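PDB 6QE2: monoacylglycerol lipase from Palaeococcus ferrophilus, which hydrolyses monoacylglycerols, probably through a serine nucleophile as in other lipases of the alpha/beta-hydrolase fold, releasing a fatty acid and glycerol. Local coordinates for residues Phe46-His51 / Glu64-Ile69; Asp102-Val107 / Ile191-Leu196; Ser139-Leu144 / Val165-Ser170; Lys147-Asn152 / Ala231-Phe236. One frame throughout, in Å; residues are numbered along the deposited sequence.

The four contacts join separate parts of one alpha/beta-hydrolase chain. Contact 1 closes first along the sequence, packing the loop after strand 42-46 on helix 63-77. Contact 2 pairs strands 106-110 and 195-200, and contact 3 falls in sequence entirely between its two segments, their centres about 30 Å apart. Contact 4 interleaves with both: its 147-152 segment falls in sequence between the two segments of contact 3, while 231-236 follows contact 2. Contacts 1 and 3 touch through Gly50 and His166, contacts 3 and 4 through Leu144 and Leu149. Contact 4 carries His233 of the probable catalytic triad, and a detergent reaching to Ser87 runs along contact 3.

Contact 1: Phe46-His51 / Glu64-Ile69; sequences FDWPGH and EEAMKI
Trp48 and Ala66 have the CA atoms nearest each other across the segments, 6.7 Å apart. Residues 46-51 leave strand 42-46 and form a type II beta turn from Trp48 to His51, with Gly50 supplying the positive phi (71°) of its third position; residues 64-69 are helical, and no hydrogen bond joins the two segments. Ala66 CB lies over one face of the Trp48 indole, offset toward the rim and 3.4 Å from CH2, a CH-pi contact with the six-membered ring. Ile69 divides its branches: CG2, anti to the backbone N, stands over the centre of the Phe46 ring, 3.9 Å from the centroid, while CD1 meets Pro49 CD tip to tip at 3.5 Å. In this alpha/beta-hydrolase fold, helix 63-77 connects strands 42-46 and 82-86, and the contact packs the loop leaving the first strand on that helix. Trp48 also touches Leu88 and Thr92 of helix 88-99. An alanine in place of Trp48 would probably leave Ala66 CB without its aromatic partner and open a gap between the turn and both helices. Glu65, extended, slides past Pro49 in the opposite direction, CD 3.6 Å from Pro49 CG, and its OE1 is bonded to Thr61 OG1. Within the turn, His51 ND1 donates almost straight (170°) to Pro49 O at 3.0 Å, in its own ring plane but above that of the carbonyl.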
# COMPACT_ATOMS: atom_id res chain seq x y z
N PHE A 46 -1.13 -1.47 -11.52
CA PHE A 46 -2.17 -2.47 -11.73
C PHE A 46 -3.26 -2.21 -10.71
O PHE A 46 -3.03 -1.58 -9.68
CB PHE A 46 -1.64 -3.91 -11.58
CG PHE A 46 -1.25 -4.28 -10.17
CD1 PHE A 46 0.01 -3.98 -9.67
CD2 PHE A 46 -2.16 -4.91 -9.33
CE1 PHE A 46 0.36 -4.32 -8.37
CE2 PHE A 46 -1.82 -5.24 -8.02
CZ PHE A 46 -0.55 -4.94 -7.54
N ASP A 47 -4.46 -2.69 -11.02
CA ASP A 47 -5.55 -2.67 -10.06
C ASP A 47 -5.72 -4.08 -9.51
O ASP A 47 -5.74 -5.05 -10.26
CB ASP A 47 -6.85 -2.17 -10.71
CG ASP A 47 -6.83 -0.67 -10.98
OD1 ASP A 47 -5.85 -0.01 -10.57
OD2 ASP A 47 -7.78 -0.14 -11.58
N TRP A 48 -5.78 -4.18 -8.18
CA TRP A 48 -5.97 -5.47 -7.52
C TRP A 48 -7.22 -6.17 -8.05
O TRP A 48 -8.16 -5.51 -8.49
CB TRP A 48 -6.15 -5.30 -6.02
CG TRP A 48 -4.97 -4.92 -5.18
CD1 TRP A 48 -4.12 -3.85 -5.37
CD2 TRP A 48 -4.56 -5.54 -3.96
NE1 TRP A 48 -3.20 -3.80 -4.35
CE2 TRP A 48 -3.45 -4.82 -3.47
CE3 TRP A 48 -5.03 -6.64 -3.23
CZ2 TRP A 48 -2.79 -5.18 -2.29
CZ3 TRP A 48 -4.38 -6.99 -2.06
CH2 TRP A 48 -3.27 -6.26 -1.60
N PRO A 49 -7.27 -7.50 -7.97
CA PRO A 49 -8.54 -8.20 -8.19
C PRO A 49 -9.62 -7.60 -7.31
O PRO A 49 -9.37 -7.24 -6.15
CB PRO A 49 -8.22 -9.64 -7.79
CG PRO A 49 -6.73 -9.77 -7.96
CD PRO A 49 -6.17 -8.41 -7.63
N GLY A 50 -10.82 -7.46 -7.86
CA GLY A 50 -11.91 -6.88 -7.09
C GLY A 50 -11.78 -5.41 -6.82
O GLY A 50 -12.41 -4.89 -5.90
N HIS A 51 -10.95 -4.71 -7.60
CA HIS A 51 -10.69 -3.29 -7.40
C HIS A 51 -10.57 -2.60 -8.75
O HIS A 51 -10.14 -3.21 -9.73
CB HIS A 51 -9.40 -3.05 -6.61
CG HIS A 51 -9.50 -3.38 -5.16
ND1 HIS A 51 -9.45 -4.67 -4.68
CD2 HIS A 51 -9.66 -2.58 -4.08
CE1 HIS A 51 -9.57 -4.65 -3.36
NE2 HIS A 51 -9.70 -3.39 -2.97
N GLU A 64 -1.64 -12.27 -0.31
CA GLU A 64 -0.92 -13.32 -1.00
C GLU A 64 -1.18 -13.26 -2.51
O GLU A 64 -0.29 -13.46 -3.29
CB GLU A 64 -1.32 -14.67 -0.42
CG GLU A 64 -0.86 -14.87 1.01
CD GLU A 64 -1.79 -14.29 2.05
OE1 GLU A 64 -2.83 -13.74 1.70
OE2 GLU A 64 -1.47 -14.38 3.23
N GLU A 65 -2.41 -12.98 -2.90
CA GLU A 65 -2.73 -12.86 -4.31
C GLU A 65 -1.96 -11.68 -4.92
O GLU A 65 -1.38 -11.81 -5.98
CB GLU A 65 -4.23 -12.71 -4.52
CG GLU A 65 -4.63 -12.64 -5.97
CD GLU A 65 -6.11 -12.90 -6.19
OE1 GLU A 65 -6.91 -12.55 -5.30
OE2 GLU A 65 -6.46 -13.44 -7.25
N ALA A 66 -1.97 -10.55 -4.24
CA ALA A 66 -1.25 -9.38 -4.72
C ALA A 66 0.25 -9.64 -4.86
O ALA A 66 0.86 -9.20 -5.81
CB ALA A 66 -1.49 -8.19 -3.81
N MET A 67 0.83 -10.38 -3.92
CA MET A 67 2.25 -10.69 -4.00
C MET A 67 2.56 -11.57 -5.22
O MET A 67 3.60 -11.43 -5.82
CB MET A 67 2.77 -11.31 -2.72
CG MET A 67 2.70 -10.36 -1.54
SD MET A 67 3.73 -10.88 -0.17
CE MET A 67 2.80 -12.25 0.49
N LYS A 68 1.65 -12.47 -5.57
CA LYS A 68 1.82 -13.29 -6.76
C LYS A 68 1.72 -12.42 -8.02
O LYS A 68 2.39 -12.67 -9.00
CB LYS A 68 0.81 -14.43 -6.80
CG LYS A 68 1.19 -15.57 -5.88
CD LYS A 68 0.18 -16.70 -5.91
CE LYS A 68 0.57 -17.79 -4.93
NZ LYS A 68 0.24 -17.43 -3.53
N ILE A 69 0.88 -11.39 -7.98
CA ILE A 69 0.76 -10.46 -9.09
C ILE A 69 2.10 -9.73 -9.24
O ILE A 69 2.61 -9.58 -10.33
CB ILE A 69 -0.39 -9.46 -8.88
CG1 ILE A 69 -1.73 -10.17 -9.06
CG2 ILE A 69 -0.28 -8.30 -9.84
CD1 ILE A 69 -2.90 -9.41 -8.49

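Contact 2: Asp102-Val107 / Ile191-Leu196; sequences DKIMGV and IKAPVL
Val107 and Val195 pair as parallel neighbours where strands 106-110 and 195-200 begin to run side by side in the central sheet of the alpha/beta-hydrolase fold. Val107 uses both its backbone polar groups on segment 191-196. Its N donates to Pro194 O at 2.9 Å (158°), and its O accepts from Leu196 N, also at 2.9 Å (163°), so that it bonds to the residues before and after Val195, the parallel pattern. Both donors approach nearly along the C=O axis. Each acceptor has a CA-H neighbour as well: Gly106 CA lies 3.3 Å from Pro194 O, and Val195 CA 3.4 Å from Val107 O. Val195 turns its own backbone groups to Asp222, just before strand 223-228, and to Thr224 within it, while Gly106 bonds to Leu83 of strand 82-86, so the pair is built into the sheet from both flanks. Leu196 makes a further backbone bond to Ala109. At the start of segment 102-107, Asp102 O is taken by Lys80 NZ; Asp102 OD1 and Lys192 NZ stay 6.7 Å apart, too far for a salt bridge, though their opposite charges may still attract. Val107 CG1 sits between the backbone N and the carbonyl carbon (chi1 54°), which lays it beside Val195 CG2 at 3.6 Å. Ala193 CB packs against the Gly106 backbone and the side chain of Ile104. Pro194, which has no N-H to give, rests its ring CD 3.3 Å from Met105 O.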
# COMPACT_ATOMS: atom_id res chain seq x y z
N ASP A 102 15.31 -10.85 -2.16
CA ASP A 102 16.33 -10.52 -3.14
C ASP A 102 15.82 -10.09 -4.50
O ASP A 102 16.60 -9.88 -5.41
CB ASP A 102 17.29 -11.70 -3.31
CG ASP A 102 17.91 -12.16 -2.01
OD1 ASP A 102 18.31 -11.30 -1.20
OD2 ASP A 102 18.01 -13.37 -1.78
N LYS A 103 14.51 -9.92 -4.63
CA LYS A 103 13.91 -9.56 -5.91
C LYS A 103 13.62 -8.08 -6.18
O LYS A 103 13.17 -7.73 -7.25
CB LYS A 103 12.62 -10.36 -6.11
CG LYS A 103 12.85 -11.85 -6.30
CD LYS A 103 11.54 -12.59 -6.49
CE LYS A 103 10.90 -12.30 -7.83
NZ LYS A 103 11.74 -12.80 -8.95
N ILE A 104 13.89 -7.21 -5.21
CA ILE A 104 13.60 -5.80 -5.38
C ILE A 104 14.78 -4.90 -5.03
O ILE A 104 15.68 -5.31 -4.33
CB ILE A 104 12.40 -5.38 -4.52
CG1 ILE A 104 12.72 -5.62 -3.04
CG2 ILE A 104 11.16 -6.14 -4.92
CD1 ILE A 104 11.68 -5.06 -2.10
N MET A 105 14.76 -3.67 -5.55
CA MET A 105 15.80 -2.69 -5.27
C MET A 105 15.55 -1.92 -3.98
O MET A 105 16.48 -1.32 -3.44
CB MET A 105 15.90 -1.68 -6.42
CG MET A 105 16.34 -2.26 -7.74
SD MET A 105 17.95 -3.05 -7.59
CE MET A 105 18.98 -1.64 -7.23
N GLY A 106 14.32 -1.94 -3.49
CA GLY A 106 13.93 -1.13 -2.35
C GLY A 106 12.43 -1.06 -2.25
O GLY A 106 11.70 -1.39 -3.19
N VAL A 107 11.95 -0.64 -1.09
CA VAL A 107 10.51 -0.61 -0.83
C VAL A 107 10.15 0.69 -0.13
O VAL A 107 10.80 1.10 0.84
CB VAL A 107 10.05 -1.84 -0.01
CG1 VAL A 107 10.85 -2.00 1.28
CG2 VAL A 107 8.57 -1.74 0.28
N ILE A 191 13.93 -8.57 5.62
CA ILE A 191 14.11 -7.55 4.61
C ILE A 191 15.60 -7.25 4.45
O ILE A 191 16.30 -6.99 5.44
CB ILE A 191 13.34 -6.27 4.96
CG1 ILE A 191 11.82 -6.57 4.92
CG2 ILE A 191 13.73 -5.16 3.94
CD1 ILE A 191 10.94 -5.39 5.05
N LYS A 192 16.07 -7.25 3.19
CA LYS A 192 17.45 -6.91 2.83
C LYS A 192 17.58 -5.65 2.00
O LYS A 192 18.66 -5.04 1.98
CB LYS A 192 18.08 -8.07 2.04
CG LYS A 192 18.13 -9.38 2.84
CD LYS A 192 19.05 -9.21 4.10
CE LYS A 192 19.60 -10.53 4.67
NZ LYS A 192 18.63 -11.29 5.52
N ALA A 193 16.51 -5.23 1.32
CA ALA A 193 16.53 -4.04 0.47
C ALA A 193 16.30 -2.77 1.31
O ALA A 193 15.71 -2.84 2.38
CB ALA A 193 15.45 -4.16 -0.61
N PRO A 194 16.70 -1.61 0.82
CA PRO A 194 16.44 -0.36 1.55
C PRO A 194 14.95 -0.09 1.72
O PRO A 194 14.13 -0.44 0.86
CB PRO A 194 17.11 0.71 0.69
CG PRO A 194 18.17 -0.03 -0.06
CD PRO A 194 17.58 -1.38 -0.34
N VAL A 195 14.60 0.56 2.83
CA VAL A 195 13.22 0.78 3.23
C VAL A 195 12.98 2.26 3.51
O VAL A 195 13.80 2.91 4.16
CB VAL A 195 12.86 -0.05 4.49
CG1 VAL A 195 11.47 0.33 5.02
CG2 VAL A 195 12.95 -1.54 4.20
N LEU A 196 11.85 2.77 3.03
CA LEU A 196 11.35 4.09 3.42
C LEU A 196 9.91 3.95 3.87
O LEU A 196 9.07 3.43 3.12
CB LEU A 196 11.45 5.09 2.25
CG LEU A 196 10.77 6.45 2.45
CD1 LEU A 196 11.39 7.23 3.61
CD2 LEU A 196 10.82 7.26 1.15

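Contact 3: Ser139-Leu144 / Val165-Ser170; sequences SLSNGL and VHDRIS. With LDA (lauryl dimethylamine-N-oxide), chain D.
Asn142 OD1, on a side chain that crosses Asp167 at about a right angle, is held by Leu144 N at 2.9 Å, closing an Asx turn, and has a water 2.7 Å away. The other end of the amide is gripped too: ND2 donates to two waters, 2.9 and 3.0 Å away, and both waters donate to His166 O, one of them also to Arg168 O. Asn142 CG lies between the backbone N and the carbonyl carbon (chi1 64°), which brings it to 3.4 Å from Asp167 O. Asn142 N in turn donates to Asp167 O at 2.8 Å. Next along, Leu140 and Ile169 form a hydrogen-bonded antiparallel pair, Leu140 N to Ile169 O and Ile169 N to Leu140 O, the centre of a small two-stranded sheet in what is probably the cap over the active site. The Arg168 chain bends at chi2 and chi3, and Leu140 O lies over the centre of one guanidinium face. Its NE makes a salt bridge of 3.2 Å with Asp167 OD1, met from above the carboxylate plane, and NH1 a weak bond to Ser139 OG. On the side where Leu140 and Ile169 project, a detergent tail passes, its C11 3.7 Å from Leu140 CD1 and its C6 3.3 Å from Asn142 O. Since the same molecule is hydrogen-bonded to Ser87 OG, this apolar side probably lines the path taken by a substrate's acyl chain.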
# COMPACT_ATOMS: atom_id res chain seq x y z
N SER A 139 -19.02 -10.81 1.46
CA SER A 139 -18.60 -9.43 1.25
C SER A 139 -19.21 -8.58 2.35
O SER A 139 -20.42 -8.62 2.57
CB SER A 139 -19.05 -8.95 -0.14
OG SER A 139 -19.01 -7.54 -0.23
N LEU A 140 -18.37 -7.80 3.01
CA LEU A 140 -18.78 -6.97 4.13
C LEU A 140 -18.29 -5.55 3.94
O LEU A 140 -17.44 -5.26 3.09
CB LEU A 140 -18.26 -7.55 5.45
CG LEU A 140 -18.63 -9.00 5.74
CD1 LEU A 140 -17.99 -9.48 7.03
CD2 LEU A 140 -20.15 -9.19 5.79
N SER A 141 -18.82 -4.65 4.76
CA SER A 141 -18.37 -3.26 4.76
C SER A 141 -17.00 -3.15 5.41
O SER A 141 -16.72 -3.82 6.41
CB SER A 141 -19.38 -2.38 5.49
OG SER A 141 -18.86 -1.08 5.69
N ASN A 142 -16.14 -2.30 4.84
CA ASN A 142 -14.80 -2.15 5.37
C ASN A 142 -14.73 -1.24 6.59
O ASN A 142 -13.67 -1.14 7.21
CB ASN A 142 -13.82 -1.65 4.28
CG ASN A 142 -14.14 -0.25 3.76
OD1 ASN A 142 -14.85 0.53 4.39
ND2 ASN A 142 -13.56 0.09 2.61
N GLY A 143 -15.82 -0.55 6.94
CA GLY A 143 -15.84 0.22 8.16
C GLY A 143 -15.14 1.55 8.08
O GLY A 143 -15.03 2.24 9.10
N LEU A 144 -14.63 1.93 6.91
CA LEU A 144 -13.83 3.14 6.79
C LEU A 144 -14.70 4.39 6.86
O LEU A 144 -15.74 4.47 6.20
CB LEU A 144 -13.06 3.11 5.47
CG LEU A 144 -12.61 4.45 4.88
CD1 LEU A 144 -11.46 5.02 5.67
CD2 LEU A 144 -12.24 4.29 3.42
N VAL A 165 -14.09 3.57 -6.57
CA VAL A 165 -13.84 3.33 -5.15
C VAL A 165 -15.05 2.62 -4.57
O VAL A 165 -16.20 2.96 -4.88
CB VAL A 165 -13.55 4.66 -4.42
CG1 VAL A 165 -13.64 4.47 -2.91
CG2 VAL A 165 -12.18 5.18 -4.80
N HIS A 166 -14.80 1.62 -3.72
CA HIS A 166 -15.86 0.87 -3.08
C HIS A 166 -15.49 0.63 -1.62
O HIS A 166 -14.34 0.85 -1.21
CB HIS A 166 -16.13 -0.46 -3.79
CG HIS A 166 -14.98 -1.42 -3.73
ND1 HIS A 166 -14.69 -2.18 -2.62
CD2 HIS A 166 -14.06 -1.76 -4.67
CE1 HIS A 166 -13.64 -2.94 -2.86
NE2 HIS A 166 -13.23 -2.70 -4.10
N ASP A 167 -16.46 0.17 -0.84
CA ASP A 167 -16.25 -0.06 0.59
C ASP A 167 -16.36 -1.53 0.96
O ASP A 167 -16.63 -1.86 2.12
CB ASP A 167 -17.25 0.78 1.41
CG ASP A 167 -18.67 0.24 1.35
OD1 ASP A 167 -19.03 -0.45 0.37
OD2 ASP A 167 -19.44 0.51 2.29
N ARG A 168 -16.14 -2.42 0.00
CA ARG A 168 -16.29 -3.85 0.22
C ARG A 168 -14.98 -4.48 0.65
O ARG A 168 -13.90 -4.09 0.18
CB ARG A 168 -16.79 -4.54 -1.05
CG ARG A 168 -18.07 -3.96 -1.62
CD ARG A 168 -19.27 -4.49 -0.86
NE ARG A 168 -19.61 -3.62 0.25
CZ ARG A 168 -20.35 -3.99 1.29
NH1 ARG A 168 -20.81 -5.23 1.38
NH2 ARG A 168 -20.61 -3.11 2.25
N ILE A 169 -15.08 -5.47 1.53
CA ILE A 169 -13.95 -6.32 1.88
C ILE A 169 -14.51 -7.72 2.13
O ILE A 169 -15.54 -7.87 2.81
CB ILE A 169 -13.18 -5.80 3.11
CG1 ILE A 169 -11.97 -6.70 3.42
CG2 ILE A 169 -14.09 -5.67 4.34
CD1 ILE A 169 -11.04 -6.14 4.50
N SER A 170 -13.88 -8.72 1.55
CA SER A 170 -14.37 -10.08 1.73
C SER A 170 -13.80 -10.68 3.01
O SER A 170 -12.86 -10.16 3.61
CB SER A 170 -14.03 -10.95 0.52
OG SER A 170 -12.65 -11.28 0.51
N1 LDA D . -6.48 -0.81 5.68
O1 LDA D . -5.54 -1.04 4.90
CM1 LDA D . -7.54 -0.11 4.97
CM2 LDA D . -6.00 -0.01 6.80
C1 LDA D . -7.00 -2.07 6.19
C2 LDA D . -8.37 -1.78 6.78
C3 LDA D . -9.11 -3.08 7.01
C4 LDA D . -10.41 -2.82 7.75
C5 LDA D . -11.01 -4.12 8.23
C6 LDA D . -12.48 -3.94 8.59
C7 LDA D . -13.00 -5.19 9.27
C8 LDA D . -13.99 -5.90 8.36
C9 LDA D . -13.65 -7.38 8.26
C10 LDA D . -14.71 -8.22 8.94
C11 LDA D . -14.60 -9.68 8.54
C12 LDA D . -14.02 -9.82 7.16
O HOH W 1 -17.45 1.27 4.86
O HOH W 2 -13.06 -1.51 0.28
O HOH W 3 -13.47 2.53 0.82

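Contact 4: Lys147-Asn152 / Ala231-Phe236; sequences KLLSRN and AYHEIF
Arg151 CG stands over the centre of the Tyr232 ring, 3.5 Å from the centroid and 5° off the normal, a CH-pi contact between side chains crossing at about a right angle. Tyr232 CG is anti to the carbonyl carbon (chi1 -73°), which sets it 3.8 Å from Arg151 CG; the ring has Ser150 N at its edge, in plane, and CD2 comes within 3.4 Å of Ser150 C. Arg151 then bends at chi3, and one guanidinium face comes over Ala231 N while NE and NH2 make salt bridges with Asp238 and Glu240. An alanine in place of Tyr232 would probably leave Arg151 CG without the ring it rests on and open a gap beside Ser150. Leu149 lies alongside both His233 and Glu234, pointing the same way: its CD2 is 4.1 Å from His233 CD2, at the imidazole edge, and 3.8 Å from Glu234 OE2, which pairs with Arg28. The His233 ring bonds Asp203 through ND1 and Ser87 through NE2, consistent with a catalytic triad. Glu234 N donates to Leu149 O at 2.7 Å. Ser150 OG accepts from Asn152 N at 2.9 Å, an ST turn, and shares a water with Glu234 O. The contact thus joins the loop leading into helix 153-161, where Leu149 touches Tyr159 and Ser150 touches Ala155, to the loop between strand 223-228 and helix 242-256.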
# COMPACT_ATOMS: atom_id res chain seq x y z
N LYS A 147 -13.95 10.61 6.07
CA LYS A 147 -13.47 11.86 6.64
C LYS A 147 -12.13 11.70 7.34
O LYS A 147 -11.45 12.70 7.61
CB LYS A 147 -14.51 12.42 7.60
CG LYS A 147 -15.74 12.98 6.91
CD LYS A 147 -16.81 13.39 7.92
CE LYS A 147 -17.31 12.18 8.68
NZ LYS A 147 -18.27 11.38 7.86
N LEU A 148 -11.74 10.47 7.66
CA LEU A 148 -10.46 10.20 8.30
C LEU A 148 -9.33 10.01 7.29
O LEU A 148 -8.19 9.77 7.70
CB LEU A 148 -10.59 8.95 9.16
CG LEU A 148 -11.41 9.08 10.45
CD1 LEU A 148 -11.43 7.75 11.20
CD2 LEU A 148 -10.92 10.22 11.32
N LEU A 149 -9.63 10.10 5.99
CA LEU A 149 -8.62 9.86 4.97
C LEU A 149 -7.66 11.03 4.81
O LEU A 149 -6.45 10.82 4.65
CB LEU A 149 -9.29 9.57 3.63
CG LEU A 149 -10.00 8.23 3.51
CD1 LEU A 149 -10.78 8.21 2.21
CD2 LEU A 149 -9.00 7.09 3.55
N SER A 150 -8.16 12.26 4.85
CA SER A 150 -7.35 13.41 4.48
C SER A 150 -7.89 14.67 5.13
O SER A 150 -9.10 14.83 5.28
CB SER A 150 -7.33 13.59 2.95
OG SER A 150 -6.66 14.79 2.59
N ARG A 151 -6.97 15.56 5.51
CA ARG A 151 -7.35 16.90 5.95
C ARG A 151 -7.86 17.78 4.81
O ARG A 151 -8.36 18.88 5.07
CB ARG A 151 -6.16 17.56 6.65
CG ARG A 151 -5.75 16.86 7.92
CD ARG A 151 -4.82 17.71 8.76
NE ARG A 151 -3.54 17.94 8.11
CZ ARG A 151 -2.55 18.64 8.65
NH1 ARG A 151 -2.69 19.17 9.86
NH2 ARG A 151 -1.41 18.81 7.98
N ASN A 152 -7.73 17.32 3.56
CA ASN A 152 -8.23 18.06 2.41
C ASN A 152 -9.67 17.65 2.14
O ASN A 152 -9.91 16.52 1.71
CB ASN A 152 -7.36 17.77 1.18
CG ASN A 152 -7.78 18.54 -0.06
OD1 ASN A 152 -8.89 19.06 -0.16
ND2 ASN A 152 -6.87 18.62 -1.02
N ALA A 231 -0.83 15.13 9.63
CA ALA A 231 -1.47 14.54 8.47
C ALA A 231 -2.30 13.33 8.86
O ALA A 231 -2.02 12.65 9.85
CB ALA A 231 -0.42 14.14 7.42
N TYR A 232 -3.35 13.08 8.07
CA TYR A 232 -4.22 11.92 8.26
C TYR A 232 -3.63 10.73 7.50
O TYR A 232 -2.43 10.65 7.24
CB TYR A 232 -5.64 12.26 7.79
CG TYR A 232 -6.41 13.20 8.69
CD1 TYR A 232 -5.84 13.71 9.85
CD2 TYR A 232 -7.72 13.56 8.38
CE1 TYR A 232 -6.55 14.57 10.67
CE2 TYR A 232 -8.43 14.41 9.20
CZ TYR A 232 -7.85 14.92 10.34
OH TYR A 232 -8.57 15.77 11.15
N HIS A 233 -4.50 9.77 7.14
CA HIS A 233 -4.06 8.52 6.52
C HIS A 233 -3.48 8.75 5.13
O HIS A 233 -2.46 8.14 4.76
CB HIS A 233 -5.25 7.56 6.45
CG HIS A 233 -4.93 6.22 5.87
ND1 HIS A 233 -4.02 5.36 6.44
CD2 HIS A 233 -5.43 5.58 4.78
CE1 HIS A 233 -3.97 4.24 5.73
NE2 HIS A 233 -4.81 4.36 4.71
N GLU A 234 -4.10 9.61 4.33
CA GLU A 234 -3.61 9.93 2.99
C GLU A 234 -2.86 11.26 3.07
O GLU A 234 -3.47 12.31 3.28
CB GLU A 234 -4.75 10.00 1.99
CG GLU A 234 -5.36 8.65 1.71
CD GLU A 234 -6.44 8.69 0.65
OE1 GLU A 234 -6.70 9.78 0.09
OE2 GLU A 234 -7.04 7.63 0.39
N ILE A 235 -1.54 11.19 2.92
CA ILE A 235 -0.72 12.41 2.89
C ILE A 235 -0.67 13.01 1.50
O ILE A 235 -0.29 14.19 1.37
CB ILE A 235 0.69 12.10 3.43
CG1 ILE A 235 0.60 11.25 4.70
CG2 ILE A 235 1.45 13.38 3.76
CD1 ILE A 235 1.92 10.64 5.13
N PHE A 236 -1.08 12.26 0.46
CA PHE A 236 -0.87 12.65 -0.94
C PHE A 236 -1.46 14.01 -1.26
O PHE A 236 -0.87 14.78 -2.03
CB PHE A 236 -1.50 11.61 -1.88
CG PHE A 236 -0.93 10.24 -1.73
CD1 PHE A 236 -1.46 9.35 -0.81
CD2 PHE A 236 0.11 9.82 -2.54
CE1 PHE A 236 -0.94 8.08 -0.68
CE2 PHE A 236 0.63 8.55 -2.42
CZ PHE A 236 0.11 7.67 -1.48
O HOH W 4 -4.69 13.57 1.39
O HOH W 5 -4.16 14.35 5.41